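Local coordinates for protein pyocin S8 (Pseudomonas aeruginosa, PDB 6W0V) that serves as the nuclease domain of a bacteriocin, an H-N-H DNase that probably kills bacteria by cutting their DNA, here a mutant form bound to its cognate immunity protein, at residues R46-R49 with E50-V54; N70-G73 with M74-G77; T82-A85 with E86-G89. The protein carries 1 engineered substitution. All blocks are in the same frame, centred on the assembly; numbering follows the deposited sequence.

All three contacts are local, each lying within one continuous stretch, on a helix or round a turn, and they follow in series along the chain without nesting or crossing. Contact 1 lies in helix 45-57, whose apolar side packs on strands 95-98 and 114-117. Contact 2 spans the last turns of helix 68-75 and the Schellman ending at Gly77; it touches contact 1, where Arg49 NH2 probably bonds to Gly77 O and Met74 SD packs on Trp53, so the two helices are tied together. Contact 3 closes a short 3-10 turn in the loop leading to strand 95-98, about 21 Å from contact 1, centre to centre. Residues of all three meet the immunity protein.

Contact 1: R46-R49 with E50-V54; sequences RDFR and EQFWV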
ATOM      1  N   ARG A  46       7.053 -13.295  -0.406  1.00 14.08           N
ATOM      2  CA  ARG A  46       5.659 -12.921  -0.103  1.00 13.33           C
ATOM      3  C   ARG A  46       5.409 -13.087   1.390  1.00 13.23           C
ATOM      4  O   ARG A  46       4.875 -12.186   2.017  1.00 14.62           O
ATOM      5  CB  ARG A  46       4.696 -13.803  -0.877  1.00 14.16           C
ATOM      6  CG  ARG A  46       3.272 -13.600  -0.411  1.00 14.47           C
ATOM      7  CD  ARG A  46       2.368 -14.499  -1.184  1.00 15.06           C
ATOM      8  NE  ARG A  46       1.025 -14.218  -0.752  1.00 15.19           N
ATOM      9  CZ  ARG A  46      -0.055 -14.702  -1.332  1.00 17.02           C
ATOM     10  NH1 ARG A  46       0.049 -15.507  -2.372  1.00 18.51           N
ATOM     11  NH2 ARG A  46      -1.242 -14.361  -0.867  1.00 19.24           N
ATOM     12  N   ASP A  47       5.800 -14.217   1.955  1.00 13.15           N
ATOM     13  CA  ASP A  47       5.526 -14.493   3.380  1.00 12.96           C
ATOM     14  C   ASP A  47       6.197 -13.411   4.221  1.00 12.15           C
ATOM     15  O   ASP A  47       5.585 -12.802   5.098  1.00 13.90           O
ATOM     16  CB  ASP A  47       6.051 -15.872   3.725  1.00 12.97           C
ATOM     17  CG  ASP A  47       5.827 -16.266   5.158  1.00 13.99           C
ATOM     18  OD1 ASP A  47       4.962 -15.677   5.806  1.00 14.54           O
ATOM     19  OD2 ASP A  47       6.516 -17.167   5.593  1.00 14.02           O
ATOM     20  N   PHE A  48       7.441 -13.106   3.908  1.00 12.79           N
ATOM     21  CA  PHE A  48       8.179 -12.075   4.649  1.00 12.93           C
ATOM     22  C   PHE A  48       7.474 -10.739   4.468  1.00 12.29           C
ATOM     23  O   PHE A  48       7.282 -10.024   5.436  1.00 13.14           O
ATOM     24  CB  PHE A  48       9.604 -11.980   4.130  1.00 13.88           C
ATOM     25  CG  PHE A  48      10.383 -10.895   4.811  1.00 13.81           C
ATOM     26  CD1 PHE A  48      11.067 -11.146   5.986  1.00 14.86           C
ATOM     27  CD2 PHE A  48      10.412  -9.620   4.286  1.00 14.13           C
ATOM     28  CE1 PHE A  48      11.768 -10.136   6.623  1.00 15.42           C
ATOM     29  CE2 PHE A  48      11.112  -8.613   4.924  1.00 15.51           C
ATOM     30  CZ  PHE A  48      11.808  -8.877   6.079  1.00 15.55           C
ATOM     31  N   ARG A  49       7.169 -10.406   3.226  1.00 13.01           N
ATOM     32  CA  ARG A  49       6.544  -9.107   2.922  1.00 12.99           C
ATOM     33  C   ARG A  49       5.242  -9.020   3.715  1.00 13.55           C
ATOM     34  O   ARG A  49       4.946  -7.956   4.274  1.00 13.61           O
ATOM     35  CB  ARG A  49       6.308  -8.967   1.424  1.00 13.49           C
ATOM     36  CG  ARG A  49       5.591  -7.675   1.078  1.00 14.11           C
ATOM     37  CD  ARG A  49       4.116  -7.921   0.952  1.00 15.29           C
ATOM     38  NE  ARG A  49       3.873  -8.691  -0.251  1.00 16.53           N
ATOM     39  CZ  ARG A  49       2.720  -9.274  -0.523  1.00 15.96           C
ATOM     40  NH1 ARG A  49       2.562  -9.951  -1.644  1.00 18.47           N
ATOM     41  NH2 ARG A  49       1.718  -9.161   0.332  1.00 16.80           N
ATOM     42  N   GLU A  50       4.469 -10.093   3.721  1.00 12.46           N
ATOM     43  CA  GLU A  50       3.178 -10.080   4.441  1.00 12.62           C
ATOM     44  C   GLU A  50       3.436  -9.866   5.925  1.00 12.17           C
ATOM     45  O   GLU A  50       2.812  -9.027   6.542  1.00 13.28           O
ATOM     46  CB  GLU A  50       2.432 -11.379   4.235  1.00 13.91           C
ATOM     47  CG  GLU A  50       1.852 -11.473   2.863  1.00 14.26           C
ATOM     48  CD  GLU A  50       1.016 -12.714   2.670  1.00 14.41           C
ATOM     49  OE1 GLU A  50       0.886 -13.492   3.636  1.00 17.26           O
ATOM     50  OE2 GLU A  50       0.502 -12.890   1.561  1.00 17.30           O
ATOM     51  N   GLN A  51       4.336 -10.631   6.507  1.00 12.62           N
ATOM     52  CA  GLN A  51       4.542 -10.537   7.961  1.00 13.02           C
ATOM     53  C   GLN A  51       5.099  -9.157   8.268  1.00 12.63           C
ATOM     54  O   GLN A  51       4.803  -8.615   9.318  1.00 14.14           O
ATOM     55  CB  GLN A  51       5.459 -11.653   8.419  1.00 13.56           C
ATOM     56  CG  GLN A  51       4.804 -13.007   8.246  1.00 14.30           C
ATOM     57  CD  GLN A  51       5.554 -14.061   9.008  1.00 15.62           C
ATOM     58  OE1 GLN A  51       6.046 -13.804  10.103  1.00 16.83           O
ATOM     59  NE2 GLN A  51       5.665 -15.234   8.406  1.00 16.84           N
ATOM     60  N   PHE A  52       5.893  -8.626   7.355  1.00 12.89           N
ATOM     61  CA  PHE A  52       6.476  -7.277   7.469  1.00 13.03           C
ATOM     62  C   PHE A  52       5.335  -6.275   7.619  1.00 13.72           C
ATOM     63  O   PHE A  52       5.255  -5.531   8.603  1.00 14.35           O
ATOM     64  CB  PHE A  52       7.327  -7.036   6.232  1.00 14.27           C
ATOM     65  CG  PHE A  52       7.949  -5.681   6.163  1.00 15.17           C
ATOM     66  CD1 PHE A  52       7.206  -4.580   5.782  1.00 14.35           C
ATOM     67  CD2 PHE A  52       9.285  -5.521   6.474  1.00 17.44           C
ATOM     68  CE1 PHE A  52       7.803  -3.340   5.699  1.00 16.85           C
ATOM     69  CE2 PHE A  52       9.883  -4.283   6.387  1.00 18.19           C
ATOM     70  CZ  PHE A  52       9.138  -3.194   6.006  1.00 17.07           C
ATOM     71  N   TRP A  53       4.441  -6.288   6.653  1.00 13.16           N
ATOM     72  CA  TRP A  53       3.368  -5.275   6.652  1.00 12.44           C
ATOM     73  C   TRP A  53       2.387  -5.561   7.773  1.00 12.88           C
ATOM     74  O   TRP A  53       1.869  -4.600   8.325  1.00 14.18           O
ATOM     75  CB  TRP A  53       2.695  -5.211   5.299  1.00 13.07           C
ATOM     76  CG  TRP A  53       3.610  -4.581   4.311  1.00 12.94           C
ATOM     77  CD1 TRP A  53       4.126  -5.158   3.197  1.00 12.65           C
ATOM     78  CD2 TRP A  53       4.192  -3.274   4.397  1.00 12.82           C
ATOM     79  NE1 TRP A  53       4.949  -4.284   2.555  1.00 13.26           N
ATOM     80  CE2 TRP A  53       5.009  -3.117   3.264  1.00 13.29           C
ATOM     81  CE3 TRP A  53       4.068  -2.204   5.283  1.00 14.24           C
ATOM     82  CZ2 TRP A  53       5.694  -1.936   2.998  1.00 14.36           C
ATOM     83  CZ3 TRP A  53       4.755  -1.043   5.027  1.00 14.65           C
ATOM     84  CH2 TRP A  53       5.560  -0.913   3.902  1.00 15.11           C
ATOM     85  N   VAL A  54       2.154  -6.823   8.097  1.00 12.52           N
ATOM     86  CA  VAL A  54       1.306  -7.168   9.263  1.00 13.50           C
ATOM     87  C   VAL A  54       1.940  -6.560  10.505  1.00 13.76           C
ATOM     88  O   VAL A  54       1.234  -5.990  11.319  1.00 16.04           O
ATOM     89  CB  VAL A  54       1.115  -8.681   9.400  1.00 14.64           C
ATOM     90  CG1 VAL A  54       0.583  -9.070  10.764  1.00 15.27           C
ATOM     91  CG2 VAL A  54       0.220  -9.201   8.296  1.00 14.81           C
TER
HETATM   92  O   HOH W   1      -0.670 -11.180   0.315  1.00 19.28           O
HETATM   93  O   HOH W   2       6.755 -18.154   7.909  1.00 14.85           O
HETATM   94  O   HOH W   3       2.462 -14.703   5.552  1.00 17.96           O
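Arg46 and Glu50, one turn apart on helix 45-57, form a salt bridge. NE of Arg46 gives a nearly straight hydrogen bond to OE2 of Glu50 at 2.7 Å, backed by a weak one from NH2. The oxygen sits at the guanidinium edge, yet NE comes from above the carboxylate plane, the two flat groups standing 77° apart. At the same spacing, NE2 of Gln51 meets the syn side of Asp47 OD1 at 2.7 Å from somewhat out of the carboxylate plane. Gln51 gets there because its CG is anti to the carbonyl carbon (chi1 -66°) and the rest runs extended over the previous turn. One water donates to Asp47 OD1 and to Glu50 OE1, joining the two pairs. The apolar contacts turn inward. CE2 of Phe48 touches CD2 of Phe52 at 3.9 Å, with both rings lying on strand 114-117, while CD of Arg49 lies at the edge of the Trp53 indole, 3.6 Å from CD1. The bent chain of Arg49 sends NH2 to the carbonyl of Gly77. The helix is amphipathic, and Arg46 with the shared water would probably offset the repulsion between the Asp47 and Glu50 carboxylates, 5.1 Å apart from OD1 to OE1.

Contact 2: N70-G73 with M74-G77; sequences NAKG and MRDG
Arg75 folds back over the turn before it and lays one face of its guanidinium on the backbone at Ala71 and Lys72. Ala71 O lies 3.5 Å from NH2 of Arg75, but over that face and at a poor angle for a bond, so the two meet by flat packing. The bend at chi3 (-65°) turns the group across the helix, where NH1 touches CD of Lys72 at 3.5 Å and the two long chains cross at about a right angle. Their like charges are bridged by solvent: one water accepts from Lys72 NZ and Arg75 NE, another from Lys72 NZ and Arg75 NH1, which probably eases the repulsion. Helix 68-75 ends here in a Schellman motif, with Gly77 at a positive phi of 82° that favours glycine. Asp76 N bonds to Gly73 O at 2.9 Å from above the carbonyl plane, and Gly77 N bonds to Met74 O at 2.8 Å. The Asp76 carboxylate is held by Ser23 and Phe24 of the immunity protein. Met74 takes the inner side. A chi1 of -73° sets Met74 CG beside its own backbone N, 3.2 Å from Asn70 O, while Met74 N makes the regular helical bond to the same oxygen. The Met74 side chain packs on Trp53, Val56 and Ala57 of helix 45-57 and Val63 of helix 60-63.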
ATOM      1  N   ASN A  70      -5.077   1.438   3.596  1.00 14.57           N
ATOM      2  CA  ASN A  70      -3.667   0.977   3.667  1.00 13.64           C
ATOM      3  C   ASN A  70      -3.508   0.089   4.889  1.00 13.18           C
ATOM      4  O   ASN A  70      -2.941  -1.003   4.749  1.00 15.09           O
ATOM      5  CB  ASN A  70      -2.675   2.132   3.676  1.00 15.14           C
ATOM      6  CG  ASN A  70      -2.131   2.350   2.287  1.00 13.49           C
ATOM      7  OD1 ASN A  70      -2.225   1.452   1.452  1.00 13.63           O
ATOM      8  ND2 ASN A  70      -1.590   3.525   2.030  1.00 15.28           N
ATOM      9  N   ALA A  71      -3.975   0.542   6.041  1.00 13.91           N
ATOM     10  CA  ALA A  71      -3.808  -0.199   7.305  1.00 14.24           C
ATOM     11  C   ALA A  71      -4.527  -1.541   7.183  1.00 14.25           C
ATOM     12  O   ALA A  71      -3.987  -2.551   7.606  1.00 14.95           O
ATOM     13  CB  ALA A  71      -4.325   0.592   8.465  1.00 14.32           C
ATOM     14  N   LYS A  72      -5.728  -1.540   6.626  1.00 15.41           N
ATOM     15  CA  LYS A  72      -6.524  -2.768   6.457  1.00 15.13           C
ATOM     16  C   LYS A  72      -5.724  -3.743   5.606  1.00 15.30           C
ATOM     17  O   LYS A  72      -5.595  -4.905   5.992  1.00 15.22           O
ATOM     18  CB  LYS A  72      -7.846  -2.478   5.755  1.00 16.76           C
ATOM     19  CG  LYS A  72      -8.687  -3.717   5.504  1.00 20.73           C
ATOM     20  CD  LYS A  72      -9.225  -4.319   6.764  1.00 22.91           C
ATOM     21  CE  LYS A  72     -10.038  -5.568   6.511  1.00 26.86           C
ATOM     22  NZ  LYS A  72     -10.589  -6.123   7.770  1.00 29.77           N
ATOM     23  N   GLY A  73      -5.206  -3.260   4.487  1.00 14.07           N
ATOM     24  CA  GLY A  73      -4.411  -4.113   3.589  1.00 13.07           C
ATOM     25  C   GLY A  73      -3.212  -4.646   4.326  1.00 13.52           C
ATOM     26  O   GLY A  73      -2.915  -5.837   4.190  1.00 13.73           O
ATOM     27  N   MET A  74      -2.550  -3.786   5.084  1.00 12.45           N
ATOM     28  CA  MET A  74      -1.331  -4.196   5.813  1.00 13.26           C
ATOM     29  C   MET A  74      -1.676  -5.277   6.827  1.00 13.33           C
ATOM     30  O   MET A  74      -0.885  -6.177   7.001  1.00 14.34           O
ATOM     31  CB  MET A  74      -0.686  -3.004   6.500  1.00 14.68           C
ATOM     32  CG  MET A  74      -0.014  -2.110   5.521  1.00 16.47           C
ATOM     33  SD  MET A  74       1.252  -1.055   6.276  1.00 23.47           S
ATOM     34  CE  MET A  74       0.583  -0.784   7.917  1.00 25.75           C
ATOM     35  N   ARG A  75      -2.838  -5.235   7.453  1.00 14.24           N
ATOM     36  CA  ARG A  75      -3.232  -6.289   8.413  1.00 14.42           C
ATOM     37  C   ARG A  75      -3.394  -7.616   7.670  1.00 14.27           C
ATOM     38  O   ARG A  75      -3.277  -8.661   8.319  1.00 15.59           O
ATOM     39  CB  ARG A  75      -4.500  -5.887   9.155  1.00 15.24           C
ATOM     40  CG  ARG A  75      -4.235  -4.809  10.188  1.00 16.63           C
ATOM     41  CD  ARG A  75      -5.423  -4.616  11.100  1.00 18.28           C
ATOM     42  NE  ARG A  75      -6.606  -4.110  10.413  1.00 19.13           N
ATOM     43  CZ  ARG A  75      -6.830  -2.832  10.126  1.00 20.04           C
ATOM     44  NH1 ARG A  75      -7.957  -2.489   9.527  1.00 21.30           N
ATOM     45  NH2 ARG A  75      -5.944  -1.901  10.432  1.00 21.19           N
ATOM     46  N   ASP A  76      -3.617  -7.559   6.360  1.00 14.66           N
ATOM     47  CA  ASP A  76      -3.713  -8.748   5.478  1.00 15.51           C
ATOM     48  C   ASP A  76      -2.343  -9.058   4.890  1.00 13.96           C
ATOM     49  O   ASP A  76      -2.266  -9.988   4.080  1.00 16.56           O
ATOM     50  CB  ASP A  76      -4.683  -8.518   4.321  1.00 17.20           C
ATOM     51  CG  ASP A  76      -6.128  -8.421   4.737  1.00 19.56           C
ATOM     52  OD1 ASP A  76      -6.452  -8.911   5.834  1.00 21.63           O
ATOM     53  OD2 ASP A  76      -6.905  -7.840   3.955  1.00 25.04           O
ATOM     54  N   GLY A  77      -1.332  -8.282   5.263  1.00 12.65           N
ATOM     55  CA  GLY A  77       0.044  -8.464   4.773  1.00 12.79           C
ATOM     56  C   GLY A  77       0.238  -7.827   3.418  1.00 13.37           C
ATOM     57  O   GLY A  77       1.234  -8.103   2.772  1.00 13.52           O
TER
HETATM   58  O   HOH W   4      -7.227  -6.712   7.005  1.00 25.28           O
HETATM   59  O   HOH W   5      -8.127  -6.225   9.425  1.00 25.69           O
HETATM   60  O   HOH W   6     -10.392  -4.080   9.816  1.00 35.66           O

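Contact 3: T82-A85 with E86-G89; sequences TPKA and EQAG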
ATOM      1  N   THR A  82       1.466   3.697  -2.116  1.00 14.29           N
ATOM      2  CA  THR A  82       2.110   5.003  -1.922  1.00 15.51           C
ATOM      3  C   THR A  82       1.135   6.042  -2.421  1.00 14.25           C
ATOM      4  O   THR A  82       0.214   5.728  -3.178  1.00 13.84           O
ATOM      5  CB  THR A  82       3.425   5.128  -2.686  1.00 16.65           C
ATOM      6  OG1 THR A  82       3.159   5.228  -4.077  1.00 15.64           O
ATOM      7  CG2 THR A  82       4.326   3.944  -2.456  1.00 16.29           C
ATOM      8  N   PRO A  83       1.360   7.313  -2.061  1.00 15.82           N
ATOM      9  CA  PRO A  83       0.660   8.388  -2.738  1.00 16.09           C
ATOM     10  C   PRO A  83       0.917   8.213  -4.233  1.00 15.07           C
ATOM     11  O   PRO A  83       1.965   7.735  -4.644  1.00 16.18           O
ATOM     12  CB  PRO A  83       1.281   9.664  -2.179  1.00 18.51           C
ATOM     13  CG  PRO A  83       1.819   9.230  -0.837  1.00 18.66           C
ATOM     14  CD  PRO A  83       2.287   7.801  -1.031  1.00 16.98           C
ATOM     15  N   LYS A  84      -0.059   8.613  -5.025  1.00 16.28           N
ATOM     16  CA  LYS A  84       0.011   8.499  -6.490  1.00 16.58           C
ATOM     17  C   LYS A  84       1.313   9.115  -7.001  1.00 17.56           C
ATOM     18  O   LYS A  84       1.910   8.532  -7.907  1.00 18.31           O
ATOM     19  CB  LYS A  84      -1.190   9.203  -7.104  1.00 17.47           C
ATOM     20  CG  LYS A  84      -1.166   9.206  -8.614  1.00 18.82           C
ATOM     21  CD  LYS A  84      -2.398   9.768  -9.212  1.00 20.16           C
ATOM     22  CE  LYS A  84      -2.254   9.892 -10.705  1.00 24.48           C
ATOM     23  NZ  LYS A  84      -3.585   9.950 -11.339  1.00 27.50           N
ATOM     24  N   ALA A  85       1.737  10.240  -6.428  1.00 18.84           N
ATOM     25  CA  ALA A  85       2.907  11.023  -6.883  1.00 21.27           C
ATOM     26  C   ALA A  85       4.157  10.147  -6.795  1.00 21.54           C
ATOM     27  O   ALA A  85       5.135  10.432  -7.502  1.00 23.73           O
ATOM     28  CB  ALA A  85       3.061  12.266  -6.045  1.00 24.75           C
ATOM     29  N   GLU A  86       4.112   9.118  -5.951  1.00 19.88           N
ATOM     30  CA  GLU A  86       5.285   8.271  -5.642  1.00 21.05           C
ATOM     31  C   GLU A  86       5.160   6.939  -6.374  1.00 19.99           C
ATOM     32  O   GLU A  86       6.065   6.122  -6.264  1.00 21.50           O
ATOM     33  CB  GLU A  86       5.386   8.107  -4.131  1.00 24.24           C
ATOM     34  CG  GLU A  86       5.976   9.322  -3.454  1.00 28.89           C
ATOM     35  CD  GLU A  86       7.276   9.791  -4.081  1.00 29.61           C
ATOM     36  OE1 GLU A  86       7.382  11.000  -4.327  1.00 33.36           O
ATOM     37  OE2 GLU A  86       8.183   8.937  -4.329  1.00 28.51           O
ATOM     38  N   GLN A  87       4.088   6.745  -7.126  1.00 19.32           N
ATOM     39  CA  GLN A  87       3.891   5.511  -7.916  1.00 19.08           C
ATOM     40  C   GLN A  87       4.664   5.643  -9.222  1.00 19.87           C
ATOM     41  O   GLN A  87       4.876   6.770  -9.696  1.00 23.44           O
ATOM     42  CB  GLN A  87       2.410   5.272  -8.149  1.00 17.75           C
ATOM     43  CG  GLN A  87       1.650   5.285  -6.835  1.00 17.77           C
ATOM     44  CD  GLN A  87       0.170   5.053  -6.971  1.00 16.76           C
ATOM     45  OE1 GLN A  87      -0.526   4.915  -5.967  1.00 17.20           O
ATOM     46  NE2 GLN A  87      -0.301   4.987  -8.203  1.00 15.88           N
ATOM     47  N   ALA A  88       5.082   4.509  -9.762  1.00 21.50           N
ATOM     48  CA  ALA A  88       5.774   4.421 -11.060  1.00 23.88           C
ATOM     49  C   ALA A  88       5.008   3.416 -11.901  1.00 27.78           C
ATOM     50  O   ALA A  88       5.290   2.194 -11.790  1.00 26.48           O
ATOM     51  CB  ALA A  88       7.208   4.028 -10.865  1.00 24.86           C
ATOM     52  N   GLY A  89       4.012   3.940 -12.618  1.00 31.59           N
ATOM     53  CA  GLY A  89       3.081   3.165 -13.448  1.00 31.23           C
ATOM     54  C   GLY A  89       2.479   2.034 -12.647  1.00 30.21           C
ATOM     55  O   GLY A  89       1.865   2.316 -11.592  1.00 30.29           O
TER
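Thr82 and Gln87 pass one another running opposite ways, Thr82 OG1 3.1 Å from Gln87 CG across a tight 3-10 turn. The carbonyl of Pro83 is the polar hub of that turn. Pro83 O accepts from Thr82 OG1 at 2.8 Å and from Glu86 N at 2.9 Å, the two donors arriving from opposite faces of the carbonyl plane, so two bonds grip a single acceptor. The threonine hydroxyl can do this because it stands between its own backbone N and carbonyl carbon (chi1 71°), turned towards the following residue's oxygen. One residue on, Gln87 N bonds to Lys84 O at 2.9 Å, again from well above the carbonyl plane. Both backbone bonds join residues three apart, the pattern of 3-10 winding. Beside this polar core CB of Thr82 meets CB of Glu86, carbon on carbon, at 3.8 Å. The CG methylene of Gln87 packs on the carbonyl oxygen of Pro83, 3.3 Å from CG to O. Lys84 and Glu86 bond outside the turn. The Lys84 chain is extended, and its NZ bonds to the Pro44 carbonyl and its backbone N to Asp48, both of the immunity protein. Glu86 bends at chi2 (-51°), and its OE2 bonds to Thr118 OG1 of the same chain. Backbone bonds pair Thr82 with Asp92 and Glu86 with Lys120. Tyr52 of the immunity protein packs on Pro83 and Tyr35 of that chain on Gln87, so the turn forms part of the interface with the inhibitor. The segment lies in the loop between helix 68-75 and strand 95-98, with Thr82 and Glu86 resting on helix 119-122 just beyond the end of strand 114-117.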